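Local coordinates for CLIP-associating protein (Drosophila melanogaster, PDB 4G3A), which tracks microtubule plus ends and stabilises dynamic microtubules, supporting mitotic spindle formation and kinetochore attachment, here represented by its N-terminal TOG domain, at residues S74-N85 against L112-L123. Numbering follows the deposited sequence.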
ATOM      1  N   SER A  74       3.553  -6.260  -8.880  1.00 30.78           N
ATOM      2  CA  SER A  74       3.692  -4.917  -9.436  1.00 33.26           C
ATOM      3  C   SER A  74       3.859  -4.971 -10.960  1.00 33.41           C
ATOM      4  O   SER A  74       3.247  -4.184 -11.692  1.00 34.71           O
ATOM      5  CB  SER A  74       4.853  -4.166  -8.779  1.00 31.89           C
ATOM      6  OG  SER A  74       4.433  -3.542  -7.573  1.00 33.21           O
ATOM      7  N   GLU A  75       4.677  -5.907 -11.441  1.00 35.55           N
ATOM      8  CA  GLU A  75       4.905  -6.029 -12.884  1.00 33.56           C
ATOM      9  C   GLU A  75       3.650  -6.470 -13.643  1.00 32.56           C
ATOM     10  O   GLU A  75       3.356  -5.943 -14.713  1.00 35.84           O
ATOM     11  CB  GLU A  75       6.093  -6.957 -13.181  1.00 32.18           C
ATOM     12  CG  GLU A  75       7.413  -6.412 -12.664  1.00 37.81           C
ATOM     13  CD  GLU A  75       7.676  -4.984 -13.122  1.00 42.70           C
ATOM     14  OE1 GLU A  75       7.431  -4.671 -14.313  1.00 45.72           O
ATOM     15  OE2 GLU A  75       8.123  -4.166 -12.288  1.00 43.50           O
ATOM     16  N   LEU A  76       2.898  -7.411 -13.079  1.00 29.46           N
ATOM     17  CA  LEU A  76       1.611  -7.810 -13.661  1.00 32.13           C
ATOM     18  C   LEU A  76       0.618  -6.648 -13.681  1.00 37.78           C
ATOM     19  O   LEU A  76      -0.112  -6.454 -14.659  1.00 33.80           O
ATOM     20  CB  LEU A  76       1.004  -8.991 -12.895  1.00 30.69           C
ATOM     21  CG  LEU A  76       1.776 -10.312 -12.954  1.00 39.60           C
ATOM     22  CD1 LEU A  76       1.262 -11.293 -11.909  1.00 37.83           C
ATOM     23  CD2 LEU A  76       1.700 -10.919 -14.350  1.00 39.58           C
ATOM     24  N   ILE A  77       0.592  -5.874 -12.595  1.00 36.44           N
ATOM     25  CA  ILE A  77      -0.275  -4.706 -12.536  1.00 28.80           C
ATOM     26  C   ILE A  77       0.082  -3.754 -13.668  1.00 34.75           C
ATOM     27  O   ILE A  77      -0.796  -3.264 -14.371  1.00 36.95           O
ATOM     28  CB  ILE A  77      -0.141  -3.966 -11.193  1.00 33.67           C
ATOM     29  CG1 ILE A  77      -0.778  -4.778 -10.069  1.00 32.63           C
ATOM     30  CG2 ILE A  77      -0.787  -2.591 -11.263  1.00 31.79           C
ATOM     31  CD1 ILE A  77      -0.240  -4.398  -8.721  1.00 33.40           C
ATOM     32  N   LYS A  78       1.375  -3.485 -13.836  1.00 31.68           N
ATOM     33  CA  LYS A  78       1.825  -2.590 -14.897  1.00 36.58           C
ATOM     34  C   LYS A  78       1.423  -3.093 -16.281  1.00 39.37           C
ATOM     35  O   LYS A  78       0.994  -2.312 -17.126  1.00 39.34           O
ATOM     36  CB  LYS A  78       3.334  -2.387 -14.830  1.00 36.89           C
ATOM     37  CG  LYS A  78       3.789  -1.628 -13.611  1.00 44.16           C
ATOM     38  CD  LYS A  78       5.291  -1.617 -13.539  1.00 46.97           C
ATOM     39  CE  LYS A  78       5.759  -1.308 -12.139  1.00 47.08           C
ATOM     40  NZ  LYS A  78       7.243  -1.359 -12.088  1.00 47.32           N
ATOM     41  N   ARG A  79       1.545  -4.399 -16.507  1.00 38.02           N
ATOM     42  CA  ARG A  79       1.190  -4.981 -17.802  1.00 43.83           C
ATOM     43  C   ARG A  79      -0.312  -5.134 -17.986  1.00 47.56           C
ATOM     44  O   ARG A  79      -0.821  -4.987 -19.098  1.00 49.61           O
ATOM     45  CB  ARG A  79       1.826  -6.360 -17.974  1.00 39.20           C
ATOM     46  CG  ARG A  79       3.322  -6.358 -18.079  1.00 48.80           C
ATOM     47  CD  ARG A  79       3.798  -7.755 -18.341  1.00 53.22           C
ATOM     48  NE  ARG A  79       5.231  -7.800 -18.586  1.00 56.19           N
ATOM     49  CZ  ARG A  79       5.781  -7.949 -19.785  1.00 50.03           C
ATOM     50  NH1 ARG A  79       5.019  -8.076 -20.868  1.00 47.68           N
ATOM     51  NH2 ARG A  79       7.099  -7.974 -19.898  1.00 45.13           N
ATOM     52  N   LEU A  80      -1.015  -5.455 -16.902  1.00 41.14           N
ATOM     53  CA  LEU A  80      -2.434  -5.806 -16.985  1.00 42.46           C
ATOM     54  C   LEU A  80      -3.371  -4.620 -16.814  1.00 49.28           C
ATOM     55  O   LEU A  80      -4.495  -4.631 -17.318  1.00 56.12           O
ATOM     56  CB  LEU A  80      -2.782  -6.870 -15.949  1.00 36.98           C
ATOM     57  CG  LEU A  80      -2.783  -8.318 -16.431  1.00 45.25           C
ATOM     58  CD1 LEU A  80      -1.537  -8.607 -17.234  1.00 47.79           C
ATOM     59  CD2 LEU A  80      -2.910  -9.267 -15.255  1.00 39.72           C
ATOM     60  N   GLY A  81      -2.923  -3.606 -16.089  1.00 41.61           N
ATOM     61  CA  GLY A  81      -3.766  -2.452 -15.837  1.00 38.89           C
ATOM     62  C   GLY A  81      -5.074  -2.896 -15.216  1.00 39.77           C
ATOM     63  O   GLY A  81      -5.076  -3.712 -14.298  1.00 38.64           O
ATOM     64  N   SER A  82      -6.188  -2.382 -15.730  1.00 41.81           N
ATOM     65  CA  SER A  82      -7.491  -2.656 -15.126  1.00 43.88           C
ATOM     66  C   SER A  82      -7.815  -4.144 -15.108  1.00 44.87           C
ATOM     67  O   SER A  82      -8.614  -4.600 -14.294  1.00 47.75           O
ATOM     68  CB  SER A  82      -8.614  -1.853 -15.813  1.00 41.74           C
ATOM     69  OG  SER A  82      -8.819  -2.265 -17.155  1.00 59.01           O
ATOM     70  N   ASP A  83      -7.196  -4.904 -16.008  1.00 48.69           N
ATOM     71  CA  ASP A  83      -7.452  -6.337 -16.061  1.00 51.99           C
ATOM     72  C   ASP A  83      -7.017  -7.037 -14.771  1.00 48.30           C
ATOM     73  O   ASP A  83      -7.597  -8.051 -14.377  1.00 46.81           O
ATOM     74  CB  ASP A  83      -6.800  -6.968 -17.300  1.00 52.09           C
ATOM     75  CG  ASP A  83      -7.448  -6.502 -18.598  1.00 56.89           C
ATOM     76  OD1 ASP A  83      -8.670  -6.233 -18.597  1.00 54.33           O
ATOM     77  OD2 ASP A  83      -6.740  -6.399 -19.618  1.00 61.56           O
ATOM     78  N   PHE A  84      -6.017  -6.473 -14.101  1.00 43.52           N
ATOM     79  CA  PHE A  84      -5.541  -7.031 -12.839  1.00 40.71           C
ATOM     80  C   PHE A  84      -6.619  -7.054 -11.760  1.00 40.11           C
ATOM     81  O   PHE A  84      -6.525  -7.816 -10.798  1.00 33.83           O
ATOM     82  CB  PHE A  84      -4.326  -6.258 -12.311  1.00 40.96           C
ATOM     83  CG  PHE A  84      -3.652  -6.927 -11.142  1.00 37.25           C
ATOM     84  CD1 PHE A  84      -4.039  -6.646  -9.840  1.00 31.22           C
ATOM     85  CD2 PHE A  84      -2.635  -7.854 -11.355  1.00 34.53           C
ATOM     86  CE1 PHE A  84      -3.426  -7.270  -8.768  1.00 33.27           C
ATOM     87  CE2 PHE A  84      -2.014  -8.487 -10.292  1.00 39.97           C
ATOM     88  CZ  PHE A  84      -2.401  -8.199  -8.997  1.00 33.73           C
ATOM     89  N   ASN A  85      -7.643  -6.220 -11.913  1.00 49.70           N
ATOM     90  CA  ASN A  85      -8.596  -6.015 -10.821  1.00 49.85           C
ATOM     91  C   ASN A  85      -9.369  -7.281 -10.488  1.00 50.57           C
ATOM     92  O   ASN A  85     -10.060  -7.343  -9.476  1.00 52.29           O
ATOM     93  CB  ASN A  85      -9.547  -4.846 -11.109  1.00 48.65           C
ATOM     94  CG  ASN A  85     -10.188  -4.298  -9.849  1.00 50.66           C
ATOM     95  OD1 ASN A  85      -9.577  -4.300  -8.777  1.00 42.39           O
ATOM     96  ND2 ASN A  85     -11.426  -3.828  -9.968  1.00 59.94           N
ATOM     97  N   LEU A 112       4.776   0.097  -2.718  1.00 26.22           N
ATOM     98  CA  LEU A 112       4.916   0.341  -4.149  1.00 30.55           C
ATOM     99  C   LEU A 112       3.839  -0.413  -4.952  1.00 25.43           C
ATOM    100  O   LEU A 112       3.271   0.131  -5.892  1.00 31.83           O
ATOM    101  CB  LEU A 112       6.340   0.004  -4.617  1.00 31.97           C
ATOM    102  CG  LEU A 112       6.696   0.200  -6.094  1.00 40.73           C
ATOM    103  CD1 LEU A 112       6.127   1.495  -6.670  1.00 41.20           C
ATOM    104  CD2 LEU A 112       8.207   0.139  -6.281  1.00 48.45           C
ATOM    105  N   LEU A 113       3.542  -1.650  -4.570  1.00 28.69           N
ATOM    106  CA  LEU A 113       2.432  -2.385  -5.181  1.00 23.51           C
ATOM    107  C   LEU A 113       1.123  -1.602  -5.073  1.00 28.36           C
ATOM    108  O   LEU A 113       0.338  -1.532  -6.036  1.00 26.06           O
ATOM    109  CB  LEU A 113       2.270  -3.777  -4.529  1.00 24.54           C
ATOM    110  CG  LEU A 113       1.210  -4.712  -5.127  1.00 27.53           C
ATOM    111  CD1 LEU A 113       1.494  -6.224  -4.813  1.00 23.16           C
ATOM    112  CD2 LEU A 113      -0.200  -4.323  -4.684  1.00 31.49           C
ATOM    113  N   LEU A 114       0.879  -1.019  -3.897  1.00 30.63           N
ATOM    114  CA  LEU A 114      -0.323  -0.212  -3.699  1.00 23.58           C
ATOM    115  C   LEU A 114      -0.329   1.014  -4.622  1.00 24.66           C
ATOM    116  O   LEU A 114      -1.337   1.320  -5.245  1.00 21.54           O
ATOM    117  CB  LEU A 114      -0.482   0.218  -2.231  1.00 27.20           C
ATOM    118  CG  LEU A 114      -0.667  -0.915  -1.214  1.00 24.07           C
ATOM    119  CD1 LEU A 114      -0.699  -0.350   0.203  1.00 22.94           C
ATOM    120  CD2 LEU A 114      -1.929  -1.706  -1.517  1.00 23.52           C
ATOM    121  N   ARG A 115       0.793   1.714  -4.722  1.00 27.90           N
ATOM    122  CA  ARG A 115       0.850   2.863  -5.629  1.00 28.43           C
ATOM    123  C   ARG A 115       0.657   2.430  -7.092  1.00 32.58           C
ATOM    124  O   ARG A 115       0.016   3.128  -7.882  1.00 30.31           O
ATOM    125  CB  ARG A 115       2.155   3.643  -5.433  1.00 23.42           C
ATOM    126  CG  ARG A 115       2.257   4.302  -4.045  1.00 29.18           C
ATOM    127  CD  ARG A 115       3.317   5.411  -4.011  1.00 33.43           C
ATOM    128  NE  ARG A 115       4.667   4.901  -4.242  1.00 36.67           N
ATOM    129  CZ  ARG A 115       5.454   4.424  -3.281  1.00 43.17           C
ATOM    130  NH1 ARG A 115       5.024   4.381  -2.027  1.00 38.79           N
ATOM    131  NH2 ARG A 115       6.670   3.985  -3.567  1.00 38.06           N
ATOM    132  N   ASP A 116       1.201   1.267  -7.443  1.00 29.29           N
ATOM    133  CA  ASP A 116       1.064   0.750  -8.803  1.00 29.81           C
ATOM    134  C   ASP A 116      -0.397   0.452  -9.150  1.00 24.42           C
ATOM    135  O   ASP A 116      -0.844   0.742 -10.259  1.00 26.32           O
ATOM    136  CB  ASP A 116       1.951  -0.483  -9.026  1.00 30.38           C
ATOM    137  CG  ASP A 116       3.437  -0.140  -9.088  1.00 35.29           C
ATOM    138  OD1 ASP A 116       3.798   1.006  -9.446  1.00 35.48           O
ATOM    139  OD2 ASP A 116       4.253  -1.027  -8.775  1.00 38.09           O
ATOM    140  N   LEU A 117      -1.148  -0.102  -8.205  1.00 24.32           N
ATOM    141  CA  LEU A 117      -2.579  -0.326  -8.419  1.00 25.27           C
ATOM    142  C   LEU A 117      -3.298   0.952  -8.859  1.00 32.95           C
ATOM    143  O   LEU A 117      -4.182   0.929  -9.717  1.00 29.94           O
ATOM    144  CB  LEU A 117      -3.243  -0.868  -7.148  1.00 26.62           C
ATOM    145  CG  LEU A 117      -2.925  -2.285  -6.656  1.00 25.00           C
ATOM    146  CD1 LEU A 117      -3.507  -2.525  -5.264  1.00 28.74           C
ATOM    147  CD2 LEU A 117      -3.457  -3.350  -7.640  1.00 28.22           C
HETATM  148  N   MSE A 118      -2.921   2.070  -8.253  1.00 32.29           N
HETATM  149  CA  MSE A 118      -3.569   3.338  -8.539  1.00 30.94           C
HETATM  150  C   MSE A 118      -2.987   3.971  -9.799  1.00 31.68           C
HETATM  151  O   MSE A 118      -3.723   4.423 -10.666  1.00 36.06           O
HETATM  152  CB  MSE A 118      -3.430   4.283  -7.340  1.00 26.35           C
HETATM  153  CG  MSE A 118      -4.169   3.789  -6.111  1.00 28.41           C
HETATM  154 SE   MSE A 118      -4.068   5.097  -4.631  1.00 33.37          SE
HETATM  155  CE  MSE A 118      -2.250   4.705  -4.074  1.00 26.95           C
ATOM    156  N   GLU A 119      -1.666   3.996  -9.911  1.00 30.82           N
ATOM    157  CA  GLU A 119      -1.051   4.636 -11.068  1.00 33.11           C
ATOM    158  C   GLU A 119      -1.492   3.952 -12.364  1.00 33.57           C
ATOM    159  O   GLU A 119      -1.785   4.615 -13.357  1.00 36.96           O
ATOM    160  CB  GLU A 119       0.477   4.647 -10.965  1.00 36.05           C
ATOM    161  CG  GLU A 119       1.147   5.403 -12.117  1.00 43.69           C
ATOM    162  CD  GLU A 119       2.653   5.593 -11.935  1.00 53.43           C
ATOM    163  OE1 GLU A 119       3.189   5.247 -10.861  1.00 51.93           O
ATOM    164  OE2 GLU A 119       3.298   6.103 -12.877  1.00 52.49           O
ATOM    165  N   HIS A 120      -1.574   2.627 -12.343  1.00 31.74           N
ATOM    166  CA  HIS A 120      -1.951   1.891 -13.548  1.00 38.92           C
ATOM    167  C   HIS A 120      -3.444   1.598 -13.636  1.00 35.60           C
ATOM    168  O   HIS A 120      -3.880   0.759 -14.422  1.00 38.86           O
ATOM    169  CB  HIS A 120      -1.085   0.638 -13.698  1.00 39.08           C
ATOM    170  CG  HIS A 120       0.374   0.955 -13.715  1.00 40.18           C
ATOM    171  ND1 HIS A 120       1.047   1.279 -14.873  1.00 44.99           N
ATOM    172  CD2 HIS A 120       1.269   1.074 -12.709  1.00 36.66           C
ATOM    173  CE1 HIS A 120       2.304   1.558 -14.581  1.00 48.28           C
ATOM    174  NE2 HIS A 120       2.465   1.449 -13.276  1.00 43.35           N
ATOM    175  N   ARG A 121      -4.218   2.309 -12.825  1.00 34.24           N
ATOM    176  CA  ARG A 121      -5.668   2.325 -12.959  1.00 39.93           C
ATOM    177  C   ARG A 121      -6.329   0.960 -12.797  1.00 33.07           C
ATOM    178  O   ARG A 121      -7.313   0.652 -13.473  1.00 37.07           O
ATOM    179  CB  ARG A 121      -6.083   2.959 -14.293  1.00 45.18           C
ATOM    180  CG  ARG A 121      -5.526   4.347 -14.525  1.00 59.32           C
ATOM    181  CD  ARG A 121      -6.151   4.983 -15.755  1.00 74.95           C
ATOM    182  NE  ARG A 121      -5.696   6.357 -15.949  1.00 89.40           N
ATOM    183  CZ  ARG A 121      -6.261   7.416 -15.380  1.00 97.00           C
ATOM    184  NH1 ARG A 121      -7.306   7.263 -14.579  1.00 97.37           N
ATOM    185  NH2 ARG A 121      -5.780   8.630 -15.613  1.00 99.07           N
ATOM    186  N   VAL A 122      -5.804   0.151 -11.884  1.00 32.17           N
ATOM    187  CA  VAL A 122      -6.498  -1.072 -11.512  1.00 31.93           C
ATOM    188  C   VAL A 122      -7.836  -0.691 -10.898  1.00 36.65           C
ATOM    189  O   VAL A 122      -8.867  -1.283 -11.214  1.00 37.69           O
ATOM    190  CB  VAL A 122      -5.688  -1.904 -10.516  1.00 29.92           C
ATOM    191  CG1 VAL A 122      -6.478  -3.119 -10.085  1.00 28.80           C
ATOM    192  CG2 VAL A 122      -4.378  -2.318 -11.136  1.00 29.31           C
ATOM    193  N   LEU A 123      -7.801   0.304 -10.013  1.00 29.24           N
ATOM    194  CA  LEU A 123      -8.997   0.912  -9.439  1.00 32.72           C
ATOM    195  C   LEU A 123      -8.685   2.359  -9.056  1.00 35.86           C
ATOM    196  O   LEU A 123      -7.519   2.718  -8.879  1.00 34.34           O
ATOM    197  CB  LEU A 123      -9.491   0.149  -8.199  1.00 35.75           C
ATOM    198  CG  LEU A 123      -8.548  -0.492  -7.170  1.00 47.15           C
ATOM    199  CD1 LEU A 123      -7.232   0.240  -6.995  1.00 53.07           C
ATOM    200  CD2 LEU A 123      -9.273  -0.662  -5.839  1.00 32.09           C
TER
HETATM  201  O   HOH W   1       6.886  -0.943  -9.360  1.00 36.39           O
HETATM  202  O   HOH W   2      -0.399   0.054 -17.261  0.98 46.61           O
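Ile77 carries the tightly packed part of this contact, its two branches parting against different residues of the facing helix and of the loop that follows it. CD1 reaches CD2 of Leu117 at 3.6 Å and also touches CG of Leu113. CG2, anti to the backbone N, turns instead to CG2 of Val122, likewise at 3.6 Å, and rests on the backbone O of Asp116. Phe84 backs this cluster: CG1 of Ile77 lies over the centre of one ring face, while CG1 of Val122 comes in at the ring edge. Beside the apolar core, buried Ser74 donates from OG to OD2 of Asp116 at 2.8 Å, using the anti lone pair of that oxygen. The same OD2 accepts from a water that in turn accepts from NZ of Lys78, so the lysine is tied to Asp116 through water and salt-bridged directly to Glu75 of its own helix. With an alanine in place of Asp116, the Ser74 hydroxyl would probably lose its acceptor and the bridging water its hold on this helix. On the solvent side the contact rests on one CH-pi touch and on water. Lys78, with CG anti to its carbonyl carbon (chi1 -67°), lays that carbon over one face of the His120 imidazole, 3.7 Å from CG to the ring centroid, and a second water joins Lys78 O to ND1 of His120. Past the helix end the chain turns at Gly81, whose CA makes a CA-H...O contact to His120 O at 3.5 Å; Arg121, with positive phi, closes a Schellman motif that ends helix 104-119. The segments 74-80 and 112-119 run almost parallel (5°, axes 9.2 Å apart at closest approach), so helices 63-80 and 104-119 join the first and second HEAT repeats; Leu76 packs on helix 47-58, Leu113 on helix 88-98, Leu117 on helix 125-136, and Arg115 on helix 142-159.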